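Sensor protein (Thermotoga maritima, PDB 3A0S) probably autophosphorylates on histidine at the expense of ATP as a two-component sensor kinase, of which this chain is the PAS domain. Local coordinates at residues A[46-57]-A[86-94]. Residues are numbered along the deposited sequence; the frame is centred on the assembly and turned at random. Where two conformers were deposited one is given.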
# COMPACT_ATOMS: atom_id res chain seq x y z
N ILE A 46 4.58 -0.31 -7.06
CA ILE A 46 4.22 -0.58 -5.65
C ILE A 46 3.14 -1.68 -5.57
O ILE A 46 3.22 -2.57 -4.72
CB ILE A 46 3.78 0.70 -4.94
CG1 ILE A 46 5.01 1.58 -4.68
CG2 ILE A 46 3.10 0.38 -3.61
CD1 ILE A 46 4.66 3.07 -4.47
N GLY A 47 2.18 -1.63 -6.49
CA GLY A 47 1.11 -2.63 -6.55
C GLY A 47 1.69 -4.00 -6.84
O GLY A 47 1.28 -4.99 -6.24
N SER A 48 2.66 -4.06 -7.75
CA SER A 48 3.32 -5.32 -8.08
C SER A 48 4.13 -5.90 -6.91
O SER A 48 4.04 -7.10 -6.64
CB SER A 48 4.21 -5.14 -9.31
OG SER A 48 4.67 -6.37 -9.82
N VAL A 49 4.87 -5.05 -6.18
CA VAL A 49 5.60 -5.51 -5.00
C VAL A 49 4.62 -6.05 -3.94
O VAL A 49 4.87 -7.08 -3.31
CB VAL A 49 6.50 -4.40 -4.38
CG1 VAL A 49 7.14 -4.86 -3.08
CG2 VAL A 49 7.59 -3.99 -5.38
N ALA A 50 3.48 -5.37 -3.76
CA ALA A 50 2.49 -5.83 -2.76
C ALA A 50 1.98 -7.23 -3.14
O ALA A 50 1.76 -8.06 -2.27
CB ALA A 50 1.33 -4.82 -2.67
N GLU A 51 1.78 -7.47 -4.44
CA GLU A 51 1.34 -8.80 -4.92
C GLU A 51 2.36 -9.86 -4.56
O GLU A 51 2.01 -10.94 -4.10
CB GLU A 51 1.16 -8.82 -6.45
CG GLU A 51 0.03 -7.95 -6.97
CD GLU A 51 -0.23 -8.09 -8.49
OE1 GLU A 51 0.69 -8.40 -9.25
OE2 GLU A 51 -1.40 -7.87 -8.90
N SER A 52 3.62 -9.55 -4.80
CA SER A 52 4.70 -10.47 -4.47
C SER A 52 4.80 -10.76 -2.96
O SER A 52 4.97 -11.92 -2.55
CB SER A 52 6.03 -9.94 -5.01
OG SER A 52 7.05 -10.88 -4.80
N VAL A 53 4.67 -9.72 -2.15
CA VAL A 53 4.65 -9.84 -0.69
C VAL A 53 3.50 -10.73 -0.22
O VAL A 53 3.66 -11.59 0.65
CB VAL A 53 4.54 -8.43 -0.05
CG1 VAL A 53 4.14 -8.52 1.42
CG2 VAL A 53 5.84 -7.65 -0.27
N PHE A 54 2.31 -10.51 -0.78
CA PHE A 54 1.16 -11.33 -0.42
C PHE A 54 1.41 -12.80 -0.75
O PHE A 54 1.26 -13.67 0.12
CB PHE A 54 -0.08 -10.80 -1.14
CG PHE A 54 -1.35 -11.49 -0.75
CD1 PHE A 54 -2.07 -11.10 0.38
CD2 PHE A 54 -1.84 -12.55 -1.51
CE1 PHE A 54 -3.27 -11.75 0.71
CE2 PHE A 54 -3.03 -13.21 -1.16
CZ PHE A 54 -3.73 -12.82 -0.05
N GLU A 55 1.82 -13.08 -1.99
CA GLU A 55 2.10 -14.47 -2.42
C GLU A 55 3.18 -15.17 -1.58
O GLU A 55 3.12 -16.39 -1.37
CB GLU A 55 2.54 -14.48 -3.87
CG GLU A 55 1.44 -14.21 -4.87
CD GLU A 55 1.90 -14.45 -6.30
OE1 GLU A 55 2.70 -15.39 -6.52
OE2 GLU A 55 1.49 -13.69 -7.21
N ASN A 56 4.17 -14.41 -1.14
CA ASN A 56 5.23 -14.99 -0.32
C ASN A 56 4.96 -14.98 1.19
O ASN A 56 5.74 -15.54 1.97
CB ASN A 56 6.58 -14.33 -0.68
CG ASN A 56 7.05 -14.71 -2.07
OD1 ASN A 56 7.30 -15.89 -2.36
ND2 ASN A 56 7.17 -13.72 -2.95
N LYS A 57 3.84 -14.37 1.60
CA LYS A 57 3.42 -14.31 3.01
C LYS A 57 4.48 -13.73 3.95
O LYS A 57 4.50 -14.07 5.14
CB LYS A 57 3.03 -15.70 3.55
CG LYS A 57 2.37 -16.64 2.59
CD LYS A 57 2.05 -17.92 3.36
CE LYS A 57 1.68 -19.03 2.44
NZ LYS A 57 1.13 -20.19 3.22
N LEU A 86 -7.74 -16.19 7.37
CA LEU A 86 -7.35 -16.04 5.98
C LEU A 86 -6.42 -14.86 5.79
O LEU A 86 -6.59 -13.82 6.44
CB LEU A 86 -8.57 -15.83 5.08
CG LEU A 86 -9.51 -17.02 5.03
CD1 LEU A 86 -10.80 -16.62 4.33
CD2 LEU A 86 -8.85 -18.20 4.27
N LEU A 87 -5.45 -15.03 4.90
CA LEU A 87 -4.65 -13.90 4.41
C LEU A 87 -5.58 -12.93 3.72
O LEU A 87 -6.21 -13.31 2.72
CB LEU A 87 -3.57 -14.39 3.45
CG LEU A 87 -2.28 -14.78 4.15
CD1 LEU A 87 -1.37 -15.61 3.21
CD2 LEU A 87 -1.54 -13.55 4.69
N GLU A 88 -5.67 -11.70 4.22
CA GLU A 88 -6.69 -10.75 3.76
C GLU A 88 -6.16 -9.52 3.00
O GLU A 88 -6.94 -8.75 2.46
CB GLU A 88 -7.72 -10.39 4.83
CG GLU A 88 -8.77 -11.49 5.06
CD GLU A 88 -9.70 -11.73 3.86
OE1 GLU A 88 -9.86 -10.81 3.03
OE2 GLU A 88 -10.25 -12.84 3.76
N GLY A 89 -4.84 -9.36 2.93
CA GLY A 89 -4.32 -8.25 2.13
C GLY A 89 -2.96 -7.82 2.62
O GLY A 89 -2.26 -8.59 3.26
N VAL A 90 -2.59 -6.60 2.26
CA VAL A 90 -1.25 -6.06 2.54
C VAL A 90 -1.40 -4.59 2.95
O VAL A 90 -2.07 -3.82 2.25
CB VAL A 90 -0.36 -6.17 1.28
CG1 VAL A 90 0.98 -5.46 1.50
CG2 VAL A 90 -0.14 -7.64 0.86
N ILE A 91 -0.79 -4.21 4.06
CA ILE A 91 -0.71 -2.82 4.52
C ILE A 91 0.61 -2.24 4.01
O ILE A 91 1.69 -2.83 4.15
CB ILE A 91 -0.76 -2.73 6.05
CG1 ILE A 91 -2.05 -3.35 6.58
CG2 ILE A 91 -0.66 -1.25 6.47
CD1 ILE A 91 -1.94 -3.87 8.03
N ILE A 92 0.50 -1.08 3.35
CA ILE A 92 1.65 -0.37 2.83
C ILE A 92 1.81 0.93 3.62
O ILE A 92 0.88 1.73 3.72
CB ILE A 92 1.47 -0.09 1.32
CG1 ILE A 92 1.12 -1.40 0.59
CG2 ILE A 92 2.73 0.56 0.75
CD1 ILE A 92 0.74 -1.14 -0.88
N THR A 93 3.00 1.12 4.20
CA THR A 93 3.28 2.29 5.03
C THR A 93 4.47 3.01 4.42
O THR A 93 5.53 2.39 4.25
CB THR A 93 3.64 1.88 6.50
OG1 THR A 93 2.61 1.03 6.99
CG2 THR A 93 3.72 3.13 7.42
N ILE A 94 4.29 4.30 4.14
CA ILE A 94 5.29 5.11 3.43
C ILE A 94 5.74 6.24 4.35
O ILE A 94 4.91 7.01 4.87
CB ILE A 94 4.72 5.70 2.11
CG1 ILE A 94 4.26 4.53 1.24
CG2 ILE A 94 5.80 6.53 1.39
CD1 ILE A 94 3.56 4.91 -0.00
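Phe54 and Val90 meet where helix 44-56 lies across the central strand 87-95 of the antiparallel PAS sheet, the short segments running at 136° with their axes 8.3 Å apart. Ala50 and Val90 mark the closest approach of the two backbones. Here Val90 pushes both methyls up against the helix: CG2 sits 3.7 Å from Phe54 CB and also touches the carbonyl O of Ala50, while CG1 faces the Ala50 methyl and, more distantly, Val53 CG1. Toward the N-terminal end of the helical segment, Ile92 CD1 fits between Ile46 CG2 (3.9 Å), one turn before Ala50, and Ala50 CB (4.1 Å). Leu8, on the neighbouring strand 4-9, touches both Ala50 and Ile92, so this end is buried hydrocarbon.

Phe54 carries the contact toward the open end. A chi1 of -175° swings its ring away from its own backbone N and toward the strand, edge first. CE1 approaches Gly89 N at 3.6 Å, and the carbonyl oxygens of Leu87 and Gly89 lie at the rim in the ring plane, where aromatic C-H groups are weakly positive. Leu87 CB packs against CE1 and CZ of the same ring, the two side chains running alongside each other and pointing opposite ways. Replacing Phe54 with an alanine would remove the ring and is likely to open a gap beside Gly89 N and leave Leu87 CB without its aromatic partner.

Packing thins beyond this ring. Lys57, just past the helix in a Schellman motif, lies crosswise to Leu87, its CG 3.9 Å from Leu87 CD1, and its extended chain continues along the exposed rim. A bound tetraethylene glycol, probably from the crystallisation liquor, reaches the Phe54 side chain. No hydrogen bond joins the two segments, so the contact between them is essentially apolar packing, with at most a weak polar contribution from the ring edge, and shape rather than a directional bond sets the fit.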